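Local coordinates for regulatory protein E2 (Bovine papillomavirus type 1, PDB 2JEX) that regulates viral transcription and probably takes part, with the E1 protein, in starting viral DNA replication, this chain being its N-terminal transactivation domain, at residues 35-40 against 74-79; 42-47 against 64-69; 119-122 against 126-129; 129-134 against 171-176. The protein carries 1 engineered substitution. All coordinates share one frame; numbering follows the deposited sequence.

Overall arrangement
The four contacts fall at the two ends of an elongated transactivation domain. Contacts 1 and 2 both join helix 26-48 to helix 62-83, with centres 12 Å apart. They meet through N40, whose CB lies 3.4 Å from the backbone O of C65. Contacts 3 and 4 belong to the beta-rich part, on the other side of the chain's centre. Their centres are 11 Å apart, they share N129, and V119 CG2 packs 3.5 Å from Y131 CE1. The two groups are well separated: the centres of contacts 2 and 3 lie 43 Å apart. Even contacts 1 and 4 come no closer than about 12 Å between nearest atoms.

Contact 1: residues 35-40 against 74-79; sequences AVRTEN and EMQLSL
R37 and Q76 reach across the gap between two helices and join by one side-chain hydrogen bond. R37 NH1 donates to Q76 OE1 at 2.9 Å, with a fairly straight N-H...O angle of 164°. The oxygen sits at the edge of the guanidinium, in its plane. The amide is less well aligned. NH1 comes in above the carbonyl plane of Q76 and not on a lone pair. The two planes are turned 52° apart and the side chains cross at about a right angle. R37 CD also lies close to the same oxygen, 3.0 Å from Q76 OE1. L77 CD2 adds a loose van der Waals contact, 4.3 Å from R37 NH1.

Both polar side chains are fully stretched. The chain of R37 leaves with CG anti to the backbone N (chi1 174°) and stays extended to NE. That length is needed, because the nearest CA atoms, those of R37 and Q76, are 8.2 Å apart. On the other side, Q76 NE2 is held by Q80 OE1, one turn further along its own helix, which would limit the rotation of the amide.

Below this polar bridge, V36 packs on A72 and M75 on W33. The contact is thus the surface edge of a helix-helix interface, between helices 26-48 and 62-83 of the N-terminal helical part of the E2 transactivation domain.

Contact 2: residues 42-47 against 64-69; sequences LLYAAR and VCQERA
C65 points its sulfur at L43 because SG stands anti to its own carbonyl carbon (chi1 -63°), while Y44 swings its ring alongside Q66 with CG anti to the backbone N. These groups pack two nearly antiparallel helices, 26-48 and 62-83, in the helical part of the E2 transactivation domain. The axes of the two short segments approach to 8.4 Å, and their directions differ by 154°. The backbones are closest at Y44 and C65, whose CA atoms are 5.1 Å apart.

C65 is buried between the helices. Its SG touches L43 CB at 3.5 Å. Its CB meets Y44 CB at 3.7 Å, near the plane of the tyrosine ring and at its edge. The small side chain of C65 is consistent with this close approach of the backbones. P60, from the loop before helix 62-83, touches both L43 and C65. L43 also touches L8 of helix 4-21, so the first helix joins the same core.

Toward the surface the packing changes character. Y44 and Q66 lie side by side and point the same way. Their ring and amide planes are only 21° apart. The aliphatic start of Q66 rests by the ring, with CB 3.7 Å from both Y44 CD1 and Y44 CE1. At the outer ends Y44 OH and Q66 NE2 are 3.4 Å apart, but the angle is too poor for a hydrogen bond.

Contact 3: residues 119-122 against 126-129; sequences VEFD and SNTN
This is the closed end of the beta hairpin formed by strands 110-120 and 128-140. V119 and N129 make an antiparallel hydrogen-bonded pair: V119 N donates to N129 O at 2.7 Å, and N129 N returns a bond to V119 O at 2.8 Å. E120 and T128 follow as a non-hydrogen-bonded pair, with CA atoms 4.4 Å apart. One more backbone bond, F121 N to N127 O at 2.7 Å, continues the pairing into the turn. CA-H...O contacts fill in between, such as T128 CA to V119 O at 3.3 Å.

The ring of F121 turns toward the partner strand, since CG lies anti to the carbonyl carbon (chi1 -67°), and meets it with its edge. CE1 is 3.7 Å from N129 CB, which lies in the ring plane. The N127 side chain crosses that of F121 at about a right angle.

The carboxylate of D122 is tied to T183 OG1 and T182 N, which fixes the hairpin end to the segment after helix 173-180. On that side F121 packs on A177 and V119 on F173. Strand 186-189 lies along the other edge of strand 110-120, where E120 shares backbone hydrogen bonds with S187.

Contact 4: residues 129-134 against 171-176; sequences NWYTVY and SAFGDE. Engineered in segment 171-176: A172 (natural residue Arg).
Strand 129-134 runs extended past a loop that leads into the start of helix 173-180, whose first turn has only weak backbone bonds, and the two backbones stay well apart. Their nearest CA atoms, N129 and E176, are 9.0 Å from each other. This is helix-on-sheet packing in the beta-rich part of the E2 transactivation domain. Strand 128-140 is a central strand of the antiparallel sheet, and helix 173-180 lies against one face of it. The weak bonds of that first turn run from D175 N and E176 N to A172 O. A172 is an engineered residue, arginine in the natural protein.

Y131 bridges the gap. F173 CE1 lies over one face of its ring, toward the rim, 4.1 Å from Y131 CE1. The two side chains run past one another in opposite senses, and their rings are inclined by 55°. The tyrosine also touches V119 and F121 of the neighbouring hairpin arm. F173 reaches on to L157, Y186 and V188, so it belongs to a wider apolar cluster.

E176 comes from the opposite direction to Y131 and folds back by a bend at chi2 (-58°). This brings its carboxylate to the edge of the ring, the planes 85° apart. There Y131 OH donates to the anti side of E176 OE2, at 2.9 Å.

Contact 1: residues 35-40 against 74-79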
loop_
_atom_site.group_PDB
_atom_site.type_symbol
_atom_site.label_atom_id
_atom_site.label_comp_id
_atom_site.label_asym_id
_atom_site.label_seq_id
_atom_site.Cartn_x
_atom_site.Cartn_y
_atom_site.Cartn_z
ATOM N N ALA A 35 8.340 9.340 12.693
ATOM C CA ALA A 35 8.812 8.661 13.886
ATOM C C ALA A 35 9.366 7.275 13.564
ATOM O O ALA A 35 10.313 6.827 14.209
ATOM C CB ALA A 35 7.704 8.570 14.915
ATOM N N VAL A 36 8.781 6.604 12.570
ATOM C CA VAL A 36 9.322 5.324 12.082
ATOM C C VAL A 36 10.701 5.555 11.467
ATOM O O VAL A 36 11.631 4.778 11.704
ATOM C CB VAL A 36 8.384 4.596 11.071
ATOM C CG1 VAL A 36 9.009 3.266 10.613
ATOM C CG2 VAL A 36 6.998 4.322 11.686
ATOM N N ARG A 37 10.818 6.649 10.713
ATOM C CA ARG A 37 12.063 7.078 10.085
ATOM C C ARG A 37 13.160 7.329 11.118
ATOM O O ARG A 37 14.265 6.794 11.002
ATOM C CB ARG A 37 11.809 8.349 9.283
ATOM C CG ARG A 37 13.055 8.976 8.699
ATOM C CD ARG A 37 12.706 10.195 7.879
ATOM N NE ARG A 37 13.881 10.772 7.230
ATOM C CZ ARG A 37 13.831 11.739 6.321
ATOM N NH1 ARG A 37 12.662 12.245 5.959
ATOM N NH2 ARG A 37 14.951 12.208 5.779
ATOM N N THR A 38 12.840 8.158 12.110
ATOM C CA THR A 38 13.735 8.473 13.208
ATOM C C THR A 38 14.224 7.189 13.895
ATOM O O THR A 38 15.423 6.969 13.961
ATOM C CB THR A 38 13.065 9.469 14.201
ATOM O OG1 THR A 38 12.622 10.622 13.473
ATOM C CG2 THR A 38 14.033 9.910 15.319
ATOM N N GLU A 39 13.304 6.326 14.333
ATOM C CA GLU A 39 13.667 5.069 15.018
ATOM C C GLU A 39 14.663 4.219 14.228
ATOM O O GLU A 39 15.696 3.810 14.751
ATOM C CB GLU A 39 12.425 4.229 15.358
ATOM C CG GLU A 39 12.756 2.854 15.960
ATOM C CD GLU A 39 11.528 1.988 16.227
ATOM O OE1 GLU A 39 10.440 2.291 15.696
ATOM O OE2 GLU A 39 11.650 0.998 16.974
ATOM N N ASN A 40 14.355 3.969 12.968
ATOM C CA ASN A 40 15.198 3.117 12.156
ATOM C C ASN A 40 16.470 3.775 11.675
ATOM O O ASN A 40 17.439 3.081 11.371
ATOM C CB ASN A 40 14.397 2.517 11.009
ATOM C CG ASN A 40 13.367 1.554 11.503
ATOM O OD1 ASN A 40 13.683 0.418 11.850
ATOM N ND2 ASN A 40 12.129 2.010 11.586
ATOM N N GLU A 74 10.091 7.343 2.297
ATOM C CA GLU A 74 9.183 7.330 1.151
ATOM C C GLU A 74 7.730 7.638 1.520
ATOM O O GLU A 74 7.043 8.373 0.794
ATOM C CB GLU A 74 9.256 5.995 0.408
ATOM C CG GLU A 74 8.360 5.946 -0.805
ATOM C CD GLU A 74 8.644 4.777 -1.714
ATOM O OE1 GLU A 74 9.500 3.930 -1.366
ATOM O OE2 GLU A 74 8.001 4.705 -2.785
ATOM N N MET A 75 7.273 7.061 2.631
ATOM C CA MET A 75 5.928 7.303 3.131
ATOM C C MET A 75 5.787 8.743 3.615
ATOM O O MET A 75 4.868 9.451 3.209
ATOM C CB MET A 75 5.552 6.305 4.240
ATOM C CG MET A 75 5.426 4.850 3.787
ATOM S SD MET A 75 4.256 4.530 2.434
ATOM C CE MET A 75 2.738 4.289 3.362
ATOM N N GLN A 76 6.717 9.179 4.454
ATOM C CA GLN A 76 6.722 10.549 4.967
ATOM C C GLN A 76 6.632 11.614 3.871
ATOM O O GLN A 76 5.733 12.459 3.896
ATOM C CB GLN A 76 7.964 10.805 5.810
ATOM C CG GLN A 76 8.036 12.229 6.316
ATOM C CD GLN A 76 9.369 12.590 6.948
ATOM O OE1 GLN A 76 10.151 11.726 7.320
ATOM N NE2 GLN A 76 9.611 13.883 7.103
ATOM N N LEU A 77 7.579 11.569 2.930
ATOM C CA LEU A 77 7.663 12.545 1.836
ATOM C C LEU A 77 6.448 12.481 0.924
ATOM O O LEU A 77 5.915 13.517 0.541
ATOM C CB LEU A 77 8.953 12.362 1.024
ATOM C CG LEU A 77 10.272 12.476 1.798
ATOM C CD1 LEU A 77 11.479 12.349 0.877
ATOM C CD2 LEU A 77 10.346 13.767 2.620
ATOM N N SER A 78 6.010 11.263 0.606
ATOM C CA SER A 78 4.822 11.047 -0.221
ATOM C C SER A 78 3.586 11.641 0.429
ATOM O O SER A 78 2.825 12.368 -0.216
ATOM C CB SER A 78 4.601 9.557 -0.505
ATOM O OG SER A 78 5.549 9.069 -1.441
ATOM N N LEU A 79 3.405 11.337 1.710
ATOM C CA LEU A 79 2.264 11.855 2.456
ATOM C C LEU A 79 2.306 13.368 2.615
ATOM O O LEU A 79 1.255 14.018 2.569
ATOM C CB LEU A 79 2.125 11.167 3.820
ATOM C CG LEU A 79 1.864 9.656 3.803
ATOM C CD1 LEU A 79 2.024 9.069 5.192
ATOM C CD2 LEU A 79 0.465 9.309 3.222
#

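Contact 2: residues 42-47 against 64-69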
loop_
_atom_site.group_PDB
_atom_site.type_symbol
_atom_site.label_atom_id
_atom_site.label_comp_id
_atom_site.label_asym_id
_atom_site.label_seq_id
_atom_site.Cartn_x
_atom_site.Cartn_y
_atom_site.Cartn_z
ATOM N N LEU A 42 18.187 5.956 13.690
ATOM C CA LEU A 42 19.033 5.905 14.881
ATOM C C LEU A 42 19.595 4.501 15.043
ATOM O O LEU A 42 20.783 4.322 15.299
ATOM C CB LEU A 42 18.253 6.298 16.145
ATOM C CG LEU A 42 17.515 7.641 16.238
ATOM C CD1 LEU A 42 16.431 7.532 17.298
ATOM C CD2 LEU A 42 18.457 8.817 16.536
ATOM N N LEU A 43 18.721 3.518 14.857
ATOM C CA LEU A 43 19.064 2.109 14.971
ATOM C C LEU A 43 20.099 1.703 13.930
ATOM O O LEU A 43 21.027 0.945 14.234
ATOM C CB LEU A 43 17.797 1.244 14.848
ATOM C CG LEU A 43 16.788 1.223 16.000
ATOM C CD1 LEU A 43 15.611 0.337 15.630
ATOM C CD2 LEU A 43 17.423 0.749 17.313
ATOM N N TYR A 44 19.946 2.222 12.713
ATOM C CA TYR A 44 20.903 1.968 11.643
ATOM C C TYR A 44 22.244 2.607 11.967
ATOM O O TYR A 44 23.292 1.982 11.798
ATOM C CB TYR A 44 20.363 2.472 10.293
ATOM C CG TYR A 44 21.333 2.303 9.144
ATOM C CD1 TYR A 44 21.581 1.045 8.592
ATOM C CD2 TYR A 44 22.003 3.408 8.604
ATOM C CE1 TYR A 44 22.479 0.887 7.541
ATOM C CE2 TYR A 44 22.899 3.263 7.547
ATOM C CZ TYR A 44 23.136 1.999 7.025
ATOM O OH TYR A 44 24.020 1.846 5.981
ATOM N N ALA A 45 22.201 3.850 12.450
ATOM C CA ALA A 45 23.402 4.565 12.859
ATOM C C ALA A 45 24.117 3.851 14.020
ATOM O O ALA A 45 25.340 3.830 14.077
ATOM C CB ALA A 45 23.060 5.993 13.241
ATOM N N ALA A 46 23.339 3.276 14.931
ATOM C CA ALA A 46 23.870 2.490 16.035
ATOM C C ALA A 46 24.593 1.242 15.519
ATOM O O ALA A 46 25.682 0.920 15.987
ATOM C CB ALA A 46 22.749 2.107 16.991
ATOM N N ARG A 47 23.979 0.569 14.540
ATOM C CA ARG A 47 24.536 -0.622 13.890
ATOM C C ARG A 47 25.904 -0.381 13.220
ATOM O O ARG A 47 26.842 -1.193 13.380
ATOM C CB ARG A 47 23.511 -1.187 12.900
ATOM C CG ARG A 47 23.651 -2.674 12.600
ATOM C CD ARG A 47 23.702 -3.551 13.864
ATOM N NE ARG A 47 24.611 -4.674 13.641
ATOM C CZ ARG A 47 25.751 -4.877 14.304
ATOM N NH1 ARG A 47 26.142 -4.052 15.278
ATOM N NH2 ARG A 47 26.501 -5.930 14.004
ATOM N N VAL A 64 18.111 -4.362 7.714
ATOM C CA VAL A 64 16.726 -4.278 8.159
ATOM C C VAL A 64 16.367 -2.850 8.569
ATOM O O VAL A 64 15.352 -2.313 8.100
ATOM C CB VAL A 64 16.459 -5.276 9.312
ATOM C CG1 VAL A 64 15.151 -4.977 10.025
ATOM C CG2 VAL A 64 16.475 -6.703 8.790
ATOM N N CYS A 65 17.191 -2.245 9.437
ATOM C CA CYS A 65 17.009 -0.852 9.861
ATOM C C CYS A 65 17.023 0.082 8.651
ATOM O O CYS A 65 16.233 1.011 8.575
ATOM C CB CYS A 65 18.130 -0.401 10.805
ATOM S SG CYS A 65 18.302 -1.229 12.388
ATOM N N GLN A 66 17.957 -0.167 7.738
ATOM C CA GLN A 66 18.137 0.611 6.524
ATOM C C GLN A 66 16.882 0.589 5.642
ATOM O O GLN A 66 16.494 1.611 5.069
ATOM C CB GLN A 66 19.350 0.078 5.752
ATOM C CG GLN A 66 19.693 0.841 4.491
ATOM C CD GLN A 66 20.926 0.296 3.793
ATOM O OE1 GLN A 66 21.050 -0.911 3.563
ATOM N NE2 GLN A 66 21.840 1.191 3.433
ATOM N N GLU A 67 16.242 -0.573 5.560
ATOM C CA GLU A 67 15.057 -0.745 4.727
ATOM C C GLU A 67 13.834 -0.087 5.340
ATOM O O GLU A 67 13.100 0.640 4.645
ATOM C CB GLU A 67 14.795 -2.225 4.457
ATOM C CG GLU A 67 14.254 -2.498 3.061
ATOM C CD GLU A 67 14.933 -1.651 1.976
ATOM O OE1 GLU A 67 16.189 -1.537 1.972
ATOM O OE2 GLU A 67 14.196 -1.094 1.128
ATOM N N ARG A 68 13.632 -0.332 6.640
ATOM C CA ARG A 68 12.526 0.276 7.395
ATOM C C ARG A 68 12.578 1.798 7.409
ATOM O O ARG A 68 11.535 2.457 7.335
ATOM C CB ARG A 68 12.431 -0.290 8.812
ATOM C CG ARG A 68 11.858 -1.743 8.861
ATOM C CD ARG A 68 12.014 -2.379 10.247
ATOM N NE ARG A 68 11.586 -3.777 10.271
ATOM C CZ ARG A 68 11.912 -4.661 11.222
ATOM N NH1 ARG A 68 12.681 -4.304 12.249
ATOM N NH2 ARG A 68 11.476 -5.912 11.143
ATOM N N ALA A 69 13.783 2.351 7.437
ATOM C CA ALA A 69 13.959 3.799 7.391
ATOM C C ALA A 69 13.670 4.358 5.999
ATOM O O ALA A 69 13.079 5.434 5.858
ATOM C CB ALA A 69 15.385 4.190 7.839
#

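Contact 3: residues 119-122 against 126-129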
loop_
_atom_site.group_PDB
_atom_site.type_symbol
_atom_site.label_atom_id
_atom_site.label_comp_id
_atom_site.label_asym_id
_atom_site.label_seq_id
_atom_site.Cartn_x
_atom_site.Cartn_y
_atom_site.Cartn_z
ATOM N N VAL A 119 -12.860 -14.636 -8.891
ATOM C CA VAL A 119 -12.694 -15.268 -10.199
ATOM C C VAL A 119 -12.893 -16.779 -10.080
ATOM O O VAL A 119 -12.279 -17.434 -9.236
ATOM C CB VAL A 119 -11.327 -14.935 -10.861
ATOM C CG1 VAL A 119 -11.248 -15.544 -12.263
ATOM C CG2 VAL A 119 -11.142 -13.438 -10.966
ATOM N N GLU A 120 -13.766 -17.309 -10.924
ATOM C CA GLU A 120 -14.057 -18.737 -10.967
ATOM C C GLU A 120 -13.477 -19.295 -12.257
ATOM O O GLU A 120 -13.704 -18.748 -13.335
ATOM C CB GLU A 120 -15.570 -18.973 -10.903
ATOM C CG GLU A 120 -15.989 -20.435 -10.929
ATOM C CD GLU A 120 -17.392 -20.621 -11.488
ATOM O OE1 GLU A 120 -17.564 -20.502 -12.720
ATOM O OE2 GLU A 120 -18.324 -20.893 -10.704
ATOM N N PHE A 121 -12.741 -20.393 -12.153
ATOM C CA PHE A 121 -11.916 -20.819 -13.276
ATOM C C PHE A 121 -12.508 -21.773 -14.314
ATOM O O PHE A 121 -12.629 -21.402 -15.481
ATOM C CB PHE A 121 -10.507 -21.209 -12.808
ATOM C CG PHE A 121 -9.731 -20.038 -12.284
ATOM C CD1 PHE A 121 -9.605 -19.829 -10.923
ATOM C CD2 PHE A 121 -9.192 -19.094 -13.164
ATOM C CE1 PHE A 121 -8.915 -18.721 -10.432
ATOM C CE2 PHE A 121 -8.499 -17.981 -12.686
ATOM C CZ PHE A 121 -8.361 -17.793 -11.315
ATOM N N ASP A 122 -12.899 -22.981 -13.957
ATOM C CA ASP A 122 -13.263 -23.885 -15.074
ATOM C C ASP A 122 -14.762 -24.150 -15.209
ATOM O O ASP A 122 -15.176 -25.250 -15.569
ATOM C CB ASP A 122 -12.424 -25.178 -15.030
ATOM C CG ASP A 122 -10.986 -24.948 -15.491
ATOM O OD1 ASP A 122 -10.806 -24.328 -16.556
ATOM O OD2 ASP A 122 -10.035 -25.376 -14.798
ATOM N N SER A 126 -15.683 -24.659 -7.157
ATOM C CA SER A 126 -14.618 -24.979 -6.206
ATOM C C SER A 126 -13.252 -24.556 -6.747
ATOM O O SER A 126 -12.265 -24.615 -6.024
ATOM C CB SER A 126 -14.616 -26.473 -5.857
ATOM O OG SER A 126 -14.214 -27.252 -6.978
ATOM N N ASN A 127 -13.194 -24.149 -8.014
ATOM C CA ASN A 127 -11.959 -23.613 -8.608
ATOM C C ASN A 127 -12.038 -22.088 -8.731
ATOM O O ASN A 127 -12.447 -21.532 -9.759
ATOM C CB ASN A 127 -11.643 -24.282 -9.955
ATOM C CG ASN A 127 -10.236 -23.969 -10.469
ATOM O OD1 ASN A 127 -9.911 -24.277 -11.617
ATOM N ND2 ASN A 127 -9.403 -23.355 -9.632
ATOM N N THR A 128 -11.589 -21.440 -7.661
ATOM C CA THR A 128 -11.888 -20.054 -7.353
ATOM C C THR A 128 -10.638 -19.326 -6.840
ATOM O O THR A 128 -9.711 -19.955 -6.315
ATOM C CB THR A 128 -13.055 -20.025 -6.322
ATOM O OG1 THR A 128 -14.308 -19.955 -7.026
ATOM C CG2 THR A 128 -12.963 -18.883 -5.382
ATOM N N ASN A 129 -10.599 -18.009 -7.035
ATOM C CA ASN A 129 -9.606 -17.153 -6.400
ATOM C C ASN A 129 -10.177 -15.761 -6.210
ATOM O O ASN A 129 -11.093 -15.361 -6.924
ATOM C CB ASN A 129 -8.315 -17.092 -7.215
ATOM C CG ASN A 129 -7.067 -16.925 -6.339
ATOM O OD1 ASN A 129 -5.984 -16.674 -6.850
ATOM N ND2 ASN A 129 -7.222 -17.060 -5.022
#

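Contact 4: residues 129-134 against 171-176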
loop_
_atom_site.group_PDB
_atom_site.type_symbol
_atom_site.label_atom_id
_atom_site.label_comp_id
_atom_site.label_asym_id
_atom_site.label_seq_id
_atom_site.Cartn_x
_atom_site.Cartn_y
_atom_site.Cartn_z
ATOM N N ASN A 129 -10.599 -18.009 -7.035
ATOM C CA ASN A 129 -9.606 -17.153 -6.400
ATOM C C ASN A 129 -10.177 -15.761 -6.210
ATOM O O ASN A 129 -11.093 -15.361 -6.924
ATOM C CB ASN A 129 -8.315 -17.092 -7.215
ATOM C CG ASN A 129 -7.067 -16.925 -6.339
ATOM O OD1 ASN A 129 -5.984 -16.674 -6.850
ATOM N ND2 ASN A 129 -7.222 -17.060 -5.022
ATOM N N TRP A 130 -9.668 -15.036 -5.217
ATOM C CA TRP A 130 -10.200 -13.718 -4.921
ATOM C C TRP A 130 -9.127 -12.639 -4.813
ATOM O O TRP A 130 -8.000 -12.911 -4.431
ATOM C CB TRP A 130 -11.170 -13.743 -3.722
ATOM C CG TRP A 130 -10.720 -14.494 -2.494
ATOM C CD1 TRP A 130 -9.652 -14.200 -1.707
ATOM C CD2 TRP A 130 -11.356 -15.637 -1.893
ATOM N NE1 TRP A 130 -9.564 -15.098 -0.669
ATOM C CE2 TRP A 130 -10.596 -15.991 -0.761
ATOM C CE3 TRP A 130 -12.485 -16.407 -2.215
ATOM C CZ2 TRP A 130 -10.932 -17.075 0.071
ATOM C CZ3 TRP A 130 -12.821 -17.496 -1.387
ATOM C CH2 TRP A 130 -12.043 -17.811 -0.255
ATOM N N TYR A 131 -9.490 -11.425 -5.222
ATOM C CA TYR A 131 -8.566 -10.290 -5.353
ATOM C C TYR A 131 -9.175 -9.060 -4.697
ATOM O O TYR A 131 -10.353 -8.752 -4.904
ATOM C CB TYR A 131 -8.278 -10.007 -6.838
ATOM C CG TYR A 131 -7.855 -11.247 -7.610
ATOM C CD1 TYR A 131 -8.800 -12.142 -8.108
ATOM C CD2 TYR A 131 -6.508 -11.538 -7.809
ATOM C CE1 TYR A 131 -8.413 -13.296 -8.782
ATOM C CE2 TYR A 131 -6.118 -12.680 -8.488
ATOM C CZ TYR A 131 -7.079 -13.552 -8.973
ATOM O OH TYR A 131 -6.689 -14.681 -9.647
ATOM N N THR A 132 -8.374 -8.358 -3.900
ATOM C CA THR A 132 -8.811 -7.124 -3.250
ATOM C C THR A 132 -8.528 -5.952 -4.175
ATOM O O THR A 132 -7.381 -5.727 -4.568
ATOM C CB THR A 132 -8.117 -6.929 -1.895
ATOM O OG1 THR A 132 -8.389 -8.065 -1.068
ATOM C CG2 THR A 132 -8.615 -5.659 -1.191
ATOM N N VAL A 133 -9.591 -5.234 -4.539
ATOM C CA VAL A 133 -9.500 -4.074 -5.427
ATOM C C VAL A 133 -9.928 -2.811 -4.678
ATOM O O VAL A 133 -10.854 -2.843 -3.871
ATOM C CB VAL A 133 -10.345 -4.278 -6.711
ATOM C CG1 VAL A 133 -10.198 -3.100 -7.677
ATOM C CG2 VAL A 133 -9.916 -5.554 -7.406
ATOM N N TYR A 134 -9.238 -1.708 -4.945
ATOM C CA TYR A 134 -9.513 -0.430 -4.284
ATOM C C TYR A 134 -10.179 0.544 -5.247
ATOM O O TYR A 134 -9.689 0.761 -6.353
ATOM C CB TYR A 134 -8.228 0.146 -3.661
ATOM C CG TYR A 134 -7.724 -0.709 -2.515
ATOM C CD1 TYR A 134 -6.784 -1.723 -2.725
ATOM C CD2 TYR A 134 -8.219 -0.532 -1.227
ATOM C CE1 TYR A 134 -6.335 -2.527 -1.677
ATOM C CE2 TYR A 134 -7.781 -1.333 -0.174
ATOM C CZ TYR A 134 -6.849 -2.331 -0.406
ATOM O OH TYR A 134 -6.428 -3.119 0.647
ATOM N N SER A 171 -3.140 -6.077 -13.808
ATOM C CA SER A 171 -3.260 -7.517 -13.670
ATOM C C SER A 171 -4.003 -8.058 -14.885
ATOM O O SER A 171 -4.865 -7.375 -15.458
ATOM C CB SER A 171 -4.015 -7.849 -12.388
ATOM O OG SER A 171 -3.711 -9.148 -11.919
ATOM N N ALA A 172 -3.643 -9.263 -15.311
ATOM C CA ALA A 172 -4.333 -9.917 -16.414
ATOM C C ALA A 172 -4.902 -11.239 -15.931
ATOM O O ALA A 172 -4.164 -12.081 -15.422
ATOM C CB ALA A 172 -3.378 -10.142 -17.575
ATOM N N PHE A 173 -6.205 -11.432 -16.092
ATOM C CA PHE A 173 -6.829 -12.680 -15.648
ATOM C C PHE A 173 -6.429 -13.899 -16.490
ATOM O O PHE A 173 -6.502 -15.038 -16.024
ATOM C CB PHE A 173 -8.355 -12.547 -15.544
ATOM C CG PHE A 173 -8.818 -11.675 -14.409
ATOM C CD1 PHE A 173 -8.222 -11.762 -13.149
ATOM C CD2 PHE A 173 -9.861 -10.776 -14.593
ATOM C CE1 PHE A 173 -8.652 -10.953 -12.094
ATOM C CE2 PHE A 173 -10.296 -9.968 -13.552
ATOM C CZ PHE A 173 -9.687 -10.063 -12.295
ATOM N N GLY A 174 -5.993 -13.653 -17.720
ATOM C CA GLY A 174 -5.494 -14.711 -18.580
ATOM C C GLY A 174 -4.217 -15.315 -18.041
ATOM O O GLY A 174 -3.956 -16.495 -18.256
ATOM N N ASP A 175 -3.420 -14.499 -17.349
ATOM C CA ASP A 175 -2.231 -14.985 -16.648
ATOM C C ASP A 175 -2.618 -15.781 -15.393
ATOM O O ASP A 175 -1.915 -16.710 -15.006
ATOM C CB ASP A 175 -1.277 -13.830 -16.285
ATOM C CG ASP A 175 -0.590 -13.191 -17.516
ATOM O OD1 ASP A 175 -0.414 -11.952 -17.505
ATOM O OD2 ASP A 175 -0.214 -13.903 -18.482
ATOM N N GLU A 176 -3.730 -15.413 -14.756
ATOM C CA GLU A 176 -4.246 -16.154 -13.597
ATOM C C GLU A 176 -4.810 -17.517 -14.000
ATOM O O GLU A 176 -4.536 -18.524 -13.346
ATOM C CB GLU A 176 -5.293 -15.332 -12.846
ATOM C CG GLU A 176 -4.742 -14.044 -12.220
ATOM C CD GLU A 176 -3.587 -14.283 -11.239
ATOM O OE1 GLU A 176 -2.440 -13.902 -11.568
ATOM O OE2 GLU A 176 -3.814 -14.849 -10.149
#